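Local atomic coordinates of homocysteine S-methyltransferase (PDB entry 5DMM), a protein that transfers a methyl group from S-methylmethionine, or less efficiently from S-adenosylmethionine, to homocysteine, making methionine with the help of a zinc ion. Residues E28-N33 with R52-D57; A66-Y71 with E97-A102; I227-L232 with G294-T299. All blocks are in the same frame, centred on the assembly; numbering follows the deposited sequence.

Contact 1: residues E28-N33 with R52-D57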
# COMPACT_ATOMS: atom_id res chain seq x y z
N GLU A 28 11.04 -14.01 -5.90
CA GLU A 28 11.25 -15.45 -5.80
C GLU A 28 11.42 -16.13 -7.16
O GLU A 28 12.26 -17.03 -7.32
CB GLU A 28 10.09 -16.09 -5.05
CG GLU A 28 10.04 -15.72 -3.58
CD GLU A 28 9.05 -16.57 -2.82
OE1 GLU A 28 8.05 -16.99 -3.43
OE2 GLU A 28 9.28 -16.82 -1.61
N ALA A 29 10.63 -15.70 -8.15
CA ALA A 29 10.78 -16.22 -9.50
C ALA A 29 12.17 -15.93 -10.06
O ALA A 29 12.69 -16.70 -10.87
CB ALA A 29 9.71 -15.63 -10.42
N ARG A 30 12.77 -14.83 -9.63
CA ARG A 30 14.09 -14.43 -10.11
C ARG A 30 15.21 -15.01 -9.25
O ARG A 30 16.38 -14.70 -9.44
CB ARG A 30 14.18 -12.90 -10.16
CG ARG A 30 13.20 -12.29 -11.19
CD ARG A 30 13.23 -10.76 -11.27
NE ARG A 30 12.05 -10.22 -11.97
CZ ARG A 30 12.04 -9.81 -13.23
NH1 ARG A 30 13.14 -9.86 -13.96
NH2 ARG A 30 10.92 -9.35 -13.78
N GLY A 31 14.84 -15.88 -8.31
CA GLY A 31 15.83 -16.63 -7.54
C GLY A 31 16.02 -16.24 -6.08
O GLY A 31 16.83 -16.84 -5.37
N CYS A 32 15.28 -15.25 -5.62
CA CYS A 32 15.43 -14.79 -4.24
C CYS A 32 14.86 -15.76 -3.21
O CYS A 32 13.77 -16.31 -3.38
CB CYS A 32 14.77 -13.43 -4.06
SG CYS A 32 15.72 -12.11 -4.78
N ASN A 33 15.60 -15.95 -2.12
CA ASN A 33 15.08 -16.66 -0.96
C ASN A 33 14.63 -15.66 0.08
O ASN A 33 15.45 -14.98 0.69
CB ASN A 33 16.13 -17.61 -0.38
CG ASN A 33 15.75 -18.11 1.01
OD1 ASN A 33 16.39 -17.77 2.00
ND2 ASN A 33 14.70 -18.92 1.08
N ARG A 52 14.00 -3.00 -8.35
CA ARG A 52 13.79 -2.03 -9.41
C ARG A 52 13.22 -2.70 -10.66
O ARG A 52 12.31 -2.16 -11.31
CB ARG A 52 15.11 -1.32 -9.74
CG ARG A 52 15.05 -0.27 -10.84
CD ARG A 52 16.43 -0.14 -11.50
NE ARG A 52 16.73 -1.35 -12.28
CZ ARG A 52 17.91 -1.97 -12.33
NH1 ARG A 52 18.96 -1.51 -11.66
NH2 ARG A 52 18.04 -3.06 -13.07
N GLU A 53 13.73 -3.89 -10.99
CA GLU A 53 13.24 -4.64 -12.15
C GLU A 53 11.77 -5.02 -11.99
O GLU A 53 10.99 -4.95 -12.94
CB GLU A 53 14.10 -5.89 -12.37
CG GLU A 53 15.47 -5.57 -12.98
CD GLU A 53 16.36 -6.80 -13.17
OE1 GLU A 53 15.81 -7.92 -13.29
OE2 GLU A 53 17.60 -6.64 -13.20
N VAL A 54 11.38 -5.42 -10.78
CA VAL A 54 9.99 -5.79 -10.55
C VAL A 54 9.07 -4.58 -10.68
O VAL A 54 7.98 -4.68 -11.26
CB VAL A 54 9.79 -6.44 -9.18
CG1 VAL A 54 8.29 -6.66 -8.92
CG2 VAL A 54 10.54 -7.77 -9.12
N HIS A 55 9.50 -3.43 -10.16
CA HIS A 55 8.70 -2.21 -10.32
C HIS A 55 8.53 -1.89 -11.82
O HIS A 55 7.44 -1.54 -12.28
CB HIS A 55 9.34 -1.02 -9.59
CG HIS A 55 9.24 -1.08 -8.10
ND1 HIS A 55 8.05 -1.28 -7.44
CD2 HIS A 55 10.19 -0.93 -7.14
CE1 HIS A 55 8.27 -1.26 -6.13
NE2 HIS A 55 9.56 -1.05 -5.92
N LEU A 56 9.61 -2.04 -12.57
CA LEU A 56 9.56 -1.77 -14.01
C LEU A 56 8.61 -2.75 -14.69
O LEU A 56 7.83 -2.38 -15.57
CB LEU A 56 10.96 -1.86 -14.62
CG LEU A 56 11.04 -1.72 -16.14
CD1 LEU A 56 10.51 -0.36 -16.59
CD2 LEU A 56 12.48 -1.95 -16.63
N ASP A 57 8.68 -4.01 -14.27
CA ASP A 57 7.77 -5.06 -14.74
C ASP A 57 6.29 -4.67 -14.58
O ASP A 57 5.46 -4.87 -15.48
CB ASP A 57 8.05 -6.34 -13.96
CG ASP A 57 7.71 -7.59 -14.73
OD1 ASP A 57 6.71 -7.58 -15.48
OD2 ASP A 57 8.45 -8.58 -14.56
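Arg30 reaches across to helix 48-61 and puts its guanidinium between two acidic side chains one helical turn apart, Glu53 and Asp57. The two meet it differently. Asp57 OD2 lies at the guanidinium edge, close to its plane, and forms a salt bridge with Arg30 NH2 at 2.7 Å. Glu53 stands to one face: its CB lies over that face, and OE1 comes within 3.4 Å of Arg30 NH1 but well out of plane, so this salt bridge rests on charge and no N-H points at the oxygen. Each carboxylate is turned 79° from the guanidinium plane.

The reach comes from an extended chain. CG of Arg30 lies beside the backbone N (chi1 -64°), and the chain then runs straight to NE, passing Val54, whose CG2 is 4.1 Å from Arg30 NE. Glu53 is likewise extended beyond CG (chi2 179°), which carries its carboxylate out to the level of Arg30 NH1; its OE2 also has a long salt bridge, 3.6 Å, to Arg52 NH2.

Arg30 is the first residue to leave helical geometry after helix 24-29, which closes in a Schellman motif: Gly31, with positive phi, is the C-prime residue, and Gly31 N bonds Glu28 O at 3.0 Å while Cys32 N turns back to Leu27 O. Back on helix 24-29, Glu26 OE1 also forms a salt bridge with Arg30 NH2. That oxygen is close to Asp57 OD2, and the shared arginine probably offsets the repulsion between the two carboxylates. Beneath the charges, Val54 packs on Met23 and Leu27.

Contact 2: residues A66-Y71 with E97-A102. With HCS (2-amino-4-mercapto-butyric acid), chain F.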
# COMPACT_ATOMS: atom_id res chain seq x y z
N ALA A 66 3.39 2.43 -8.32
CA ALA A 66 4.18 1.42 -7.64
C ALA A 66 4.08 1.57 -6.13
O ALA A 66 4.09 2.68 -5.61
CB ALA A 66 5.66 1.50 -8.08
N ILE A 67 4.00 0.45 -5.42
CA ILE A 67 4.03 0.50 -3.95
C ILE A 67 5.39 0.01 -3.48
O ILE A 67 5.79 -1.09 -3.82
CB ILE A 67 2.90 -0.33 -3.32
CG1 ILE A 67 1.55 0.19 -3.82
CG2 ILE A 67 2.99 -0.28 -1.79
CD1 ILE A 67 0.33 -0.63 -3.37
N THR A 68 6.09 0.82 -2.69
CA THR A 68 7.49 0.52 -2.33
C THR A 68 7.59 -0.70 -1.41
O THR A 68 6.62 -1.10 -0.76
CB THR A 68 8.16 1.72 -1.65
OG1 THR A 68 7.45 2.07 -0.45
CG2 THR A 68 8.19 2.91 -2.59
N ALA A 69 8.79 -1.28 -1.35
CA ALA A 69 9.02 -2.47 -0.54
C ALA A 69 9.31 -2.13 0.92
O ALA A 69 10.29 -2.61 1.49
CB ALA A 69 10.19 -3.27 -1.12
N SER A 70 8.48 -1.28 1.53
CA SER A 70 8.75 -0.79 2.88
C SER A 70 7.71 -1.25 3.90
O SER A 70 7.67 -0.74 5.01
CB SER A 70 8.81 0.74 2.89
OG SER A 70 7.69 1.30 2.21
N TYR A 71 6.86 -2.20 3.52
CA TYR A 71 5.77 -2.67 4.37
C TYR A 71 6.22 -3.09 5.78
O TYR A 71 5.50 -2.85 6.77
CB TYR A 71 5.08 -3.85 3.69
CG TYR A 71 3.94 -4.47 4.47
CD1 TYR A 71 2.73 -3.80 4.60
CD2 TYR A 71 4.08 -5.72 5.07
CE1 TYR A 71 1.69 -4.36 5.31
CE2 TYR A 71 3.04 -6.29 5.78
CZ TYR A 71 1.84 -5.61 5.88
OH TYR A 71 0.80 -6.17 6.59
N GLU A 97 13.58 5.22 -3.83
CA GLU A 97 14.52 5.51 -4.90
C GLU A 97 14.44 4.48 -6.02
O GLU A 97 14.45 4.83 -7.20
CB GLU A 97 15.95 5.58 -4.33
CG GLU A 97 17.02 5.94 -5.33
CD GLU A 97 18.42 5.80 -4.72
OE1 GLU A 97 18.60 6.14 -3.53
OE2 GLU A 97 19.33 5.31 -5.43
N LEU A 98 14.33 3.20 -5.66
CA LEU A 98 14.31 2.13 -6.66
C LEU A 98 13.02 2.19 -7.48
O LEU A 98 13.04 1.91 -8.68
CB LEU A 98 14.45 0.76 -6.01
CG LEU A 98 15.81 0.48 -5.37
CD1 LEU A 98 15.73 -0.77 -4.50
CD2 LEU A 98 16.86 0.29 -6.47
N ALA A 99 11.91 2.55 -6.84
CA ALA A 99 10.67 2.68 -7.59
C ALA A 99 10.74 3.91 -8.51
O ALA A 99 10.23 3.88 -9.64
CB ALA A 99 9.45 2.78 -6.64
N ARG A 100 11.35 4.98 -8.03
CA ARG A 100 11.48 6.19 -8.84
C ARG A 100 12.41 5.92 -10.03
O ARG A 100 12.17 6.42 -11.13
CB ARG A 100 12.01 7.36 -8.00
CG ARG A 100 11.04 7.81 -6.89
CD ARG A 100 11.65 8.94 -6.09
NE ARG A 100 11.88 10.09 -6.95
CZ ARG A 100 12.70 11.10 -6.67
NH1 ARG A 100 13.40 11.11 -5.54
NH2 ARG A 100 12.83 12.10 -7.53
N LYS A 101 13.45 5.12 -9.81
CA LYS A 101 14.36 4.73 -10.89
C LYS A 101 13.64 3.91 -11.95
O LYS A 101 13.87 4.09 -13.14
CB LYS A 101 15.56 3.94 -10.35
CG LYS A 101 16.52 4.74 -9.47
CD LYS A 101 17.37 5.71 -10.27
CE LYS A 101 18.47 6.33 -9.41
NZ LYS A 101 19.37 5.29 -8.81
N ALA A 102 12.76 3.00 -11.51
CA ALA A 102 11.97 2.21 -12.45
C ALA A 102 11.01 3.09 -13.27
O ALA A 102 10.77 2.83 -14.45
CB ALA A 102 11.19 1.12 -11.72
N HCS F . 3.73 -5.46 1.34
CA HCS F . 2.49 -5.40 0.60
CB HCS F . 1.31 -5.57 1.56
CG HCS F . 1.37 -6.92 2.26
SD HCS F . -0.19 -7.22 3.12
C HCS F . 2.38 -4.08 -0.10
OXT HCS F . 3.29 -3.24 0.07
O HCS F . 1.38 -3.86 -0.81
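Three methyl groups make up the whole meeting of these segments: the CB of Ala99 faces Ala66 CB at 4.3 Å and Thr68 CG2 at 4.2 Å. No hydrogen bond crosses, and the buried surface is only 92 Å², yet the backbones come close, with the Thr68 and Ala99 CA atoms 6.5 Å apart. Small side chains permit that approach. Ala99 and Ala66 point at each other, whereas Thr68 turns its methyl to the helix because chi1 of 60° sets OG1 between the backbone N and the carbonyl carbon and leaves CG2 anti to that carbon.

The hydroxyl is thereby kept for polar work. Thr68 OG1 donates to Ser70 OG at 2.8 Å and is also bonded to Ser121 N, while Ser70 OG is bonded to Ser121 O; the two hydroxyls thus tie the turn after the strand to the neighbouring strand 117-122. This is the second beta-alpha unit of a TIM barrel: strand 65-67 belongs to the parallel sheet, and helix 85-109 packs on its outer side through Ala99, which also touches Val118.

Ile67 points away from the helix, and its CG2 is 3.5 Å from OXT of the bound homocysteine. Beyond the turn, Tyr71 has CG anti to its own N (chi1 179°), which lays the ring along the ligand: homocysteine CG sits 3.8 Å above the ring plane, over its centre. At the near end of the ring Tyr71 CB is 3.2 Å from the ligand N, and at the far end Tyr71 OH lies 3.8 Å from the ligand sulfur SD. The phenol is held by a hydrogen bond between Tyr71 OH and Glu134 OE2.

Contact 3: residues I227-L232 with G294-T299. With ZN (zinc ion), chain B; HCS (2-amino-4-mercapto-butyric acid), chain F; BME (beta-mercaptoethanol), chain E.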
# COMPACT_ATOMS: atom_id res chain seq x y z
N ILE A 227 -9.73 -1.47 0.79
CA ILE A 227 -9.40 -2.75 1.39
C ILE A 227 -8.26 -3.44 0.63
O ILE A 227 -8.12 -3.29 -0.59
CB ILE A 227 -10.64 -3.68 1.40
CG1 ILE A 227 -11.19 -3.80 -0.02
CG2 ILE A 227 -11.70 -3.12 2.36
CD1 ILE A 227 -12.33 -4.82 -0.18
N ASN A 228 -7.43 -4.18 1.35
CA ASN A 228 -6.40 -4.98 0.69
C ASN A 228 -6.07 -6.20 1.51
O ASN A 228 -6.43 -6.28 2.69
CB ASN A 228 -5.14 -4.14 0.42
CG ASN A 228 -4.37 -3.82 1.70
OD1 ASN A 228 -4.81 -3.00 2.52
ND2 ASN A 228 -3.20 -4.44 1.87
N CYS A 229 -5.38 -7.15 0.89
CA CYS A 229 -4.97 -8.38 1.56
C CYS A 229 -6.18 -9.13 2.09
O CYS A 229 -6.18 -9.66 3.20
CB CYS A 229 -3.97 -8.08 2.68
SG CYS A 229 -2.93 -9.50 3.12
N ILE A 230 -7.23 -9.17 1.28
CA ILE A 230 -8.48 -9.83 1.62
C ILE A 230 -8.81 -10.83 0.51
O ILE A 230 -8.32 -10.69 -0.61
CB ILE A 230 -9.62 -8.79 1.80
CG1 ILE A 230 -10.94 -9.45 2.21
CG2 ILE A 230 -9.81 -7.99 0.51
CD1 ILE A 230 -12.09 -8.44 2.34
N ALA A 231 -9.61 -11.85 0.83
CA ALA A 231 -9.98 -12.87 -0.15
C ALA A 231 -10.82 -12.28 -1.27
O ALA A 231 -11.65 -11.40 -1.04
CB ALA A 231 -10.74 -14.00 0.52
N LEU A 232 -10.62 -12.77 -2.49
CA LEU A 232 -11.37 -12.30 -3.64
C LEU A 232 -12.88 -12.29 -3.40
O LEU A 232 -13.56 -11.32 -3.70
CB LEU A 232 -11.07 -13.15 -4.87
CG LEU A 232 -10.09 -12.59 -5.90
CD1 LEU A 232 -10.05 -13.51 -7.12
CD2 LEU A 232 -10.47 -11.16 -6.30
N GLY A 294 -3.32 -5.63 -7.01
CA GLY A 294 -3.28 -6.95 -6.40
C GLY A 294 -2.43 -6.99 -5.15
O GLY A 294 -1.51 -6.19 -4.98
N CYS A 295 -2.74 -7.93 -4.27
CA CYS A 295 -1.95 -8.13 -3.06
C CYS A 295 -1.25 -9.50 -3.13
O CYS A 295 -0.62 -9.82 -4.14
CB CYS A 295 -2.84 -7.99 -1.81
SG CYS A 295 -2.02 -7.29 -0.33
N CYS A 296 -1.39 -10.31 -2.08
CA CYS A 296 -0.60 -11.54 -1.94
C CYS A 296 -0.79 -12.51 -3.09
O CYS A 296 -1.92 -12.79 -3.51
CB CYS A 296 -0.92 -12.24 -0.62
SG CYS A 296 -0.18 -11.48 0.85
N ARG A 297 0.33 -12.99 -3.61
CA ARG A 297 0.40 -14.01 -4.66
C ARG A 297 -0.04 -13.50 -6.03
O ARG A 297 -0.11 -14.27 -6.99
CB ARG A 297 -0.41 -15.25 -4.27
CG ARG A 297 0.10 -15.91 -2.99
CD ARG A 297 -0.66 -17.17 -2.65
NE ARG A 297 -2.10 -16.96 -2.68
CZ ARG A 297 -2.81 -16.43 -1.69
NH1 ARG A 297 -4.12 -16.29 -1.82
NH2 ARG A 297 -2.21 -16.04 -0.57
N THR A 298 -0.32 -12.21 -6.14
CA THR A 298 -0.56 -11.62 -7.45
C THR A 298 0.78 -11.31 -8.11
O THR A 298 1.83 -11.26 -7.46
CB THR A 298 -1.42 -10.35 -7.38
OG1 THR A 298 -0.70 -9.32 -6.69
CG2 THR A 298 -2.71 -10.66 -6.66
N THR A 299 0.74 -11.16 -9.43
CA THR A 299 1.94 -10.96 -10.22
C THR A 299 1.57 -9.95 -11.32
O THR A 299 0.41 -9.54 -11.42
CB THR A 299 2.42 -12.30 -10.85
OG1 THR A 299 1.57 -12.62 -11.95
CG2 THR A 299 2.39 -13.44 -9.85
ZN ZN B . -1.63 -8.61 1.12
N HCS F . 3.73 -5.46 1.34
CA HCS F . 2.49 -5.40 0.60
CB HCS F . 1.31 -5.57 1.56
CG HCS F . 1.37 -6.92 2.26
SD HCS F . -0.19 -7.22 3.12
C HCS F . 2.38 -4.08 -0.10
OXT HCS F . 3.29 -3.24 0.07
O HCS F . 1.38 -3.86 -0.81
C1 BME E . 3.38 -12.04 -1.16
C2 BME E . 2.30 -12.22 -0.10
O1 BME E . 3.08 -12.78 -2.32
S2 BME E . 1.63 -10.64 0.47
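The sulfurs of Cys229 and Cys295 meet at one zinc ion, and this is the tight part of the contact. Zinc is bound by Cys295 SG at 2.0 Å and by Cys229 SG at 2.5 Å. Cys295 SG also lies 3.6 Å from Cys229 N and is approached by the side-chain nitrogen of Asn228, though neither pair is a hydrogen bond here. Cys229 SG, anti to the backbone N, lies 3.6 Å from the sulfur SD of homocysteine. Zinc lies 2.8 Å from homocysteine SD, near but longer than a usual zinc-sulfur bond, a placement consistent with zinc activating the thiol as a nucleophile, as in this enzyme family.

Cys296, a predicted zinc ligand, makes the looser side: it touches the other segment far less and is partly open to solvent. Its SG is 3.2 Å from zinc, beyond bonding length, and is taken up by a 2.0 Å disulfide with S2 of a beta-mercaptoethanol, probably from the crystallisation liquor. Arg297 N donates to the additive's O1, with an N-H...O angle of 155°. Arg297 itself is exposed. A type II turn from Cys295 to Thr298 shapes the loop: Cys295 O accepts from both Thr298 N and Thr298 OG1, the latter at 2.6 Å.

Asn228 OD1 bonds Ser194 and the backbone N of Thr169, joining strand 222-228 to strands 191-197 and 164-170. On its other side strand 222-228 pairs with strand 250-253, and the cysteine loop, after strand 289-292, leads through the N-cap Thr299 into helix 300-309.

From the N terminus the three contacts come in series, none nested in or crossing another. Contact 1 closes a largely helical loop of 18 residues, joining the end of helix 24-29 to helix 48-61. That helix is followed by strand 65-67, where contact 2 opens; it closes 25 residues later on helix 85-109. The two touch: His55 CB packs 3.5 Å from Ala102 CB and His55 CE1 lies 3.4 Å from Ile67 O, so helix 48-61 lies against both strand and helix of contact 2. Contact 3 spans 61 residues and brings the C-terminal end of strand 222-228 to the loop after strand 289-292. Contacts 2 and 3 reach the same parallel sheet and homocysteine.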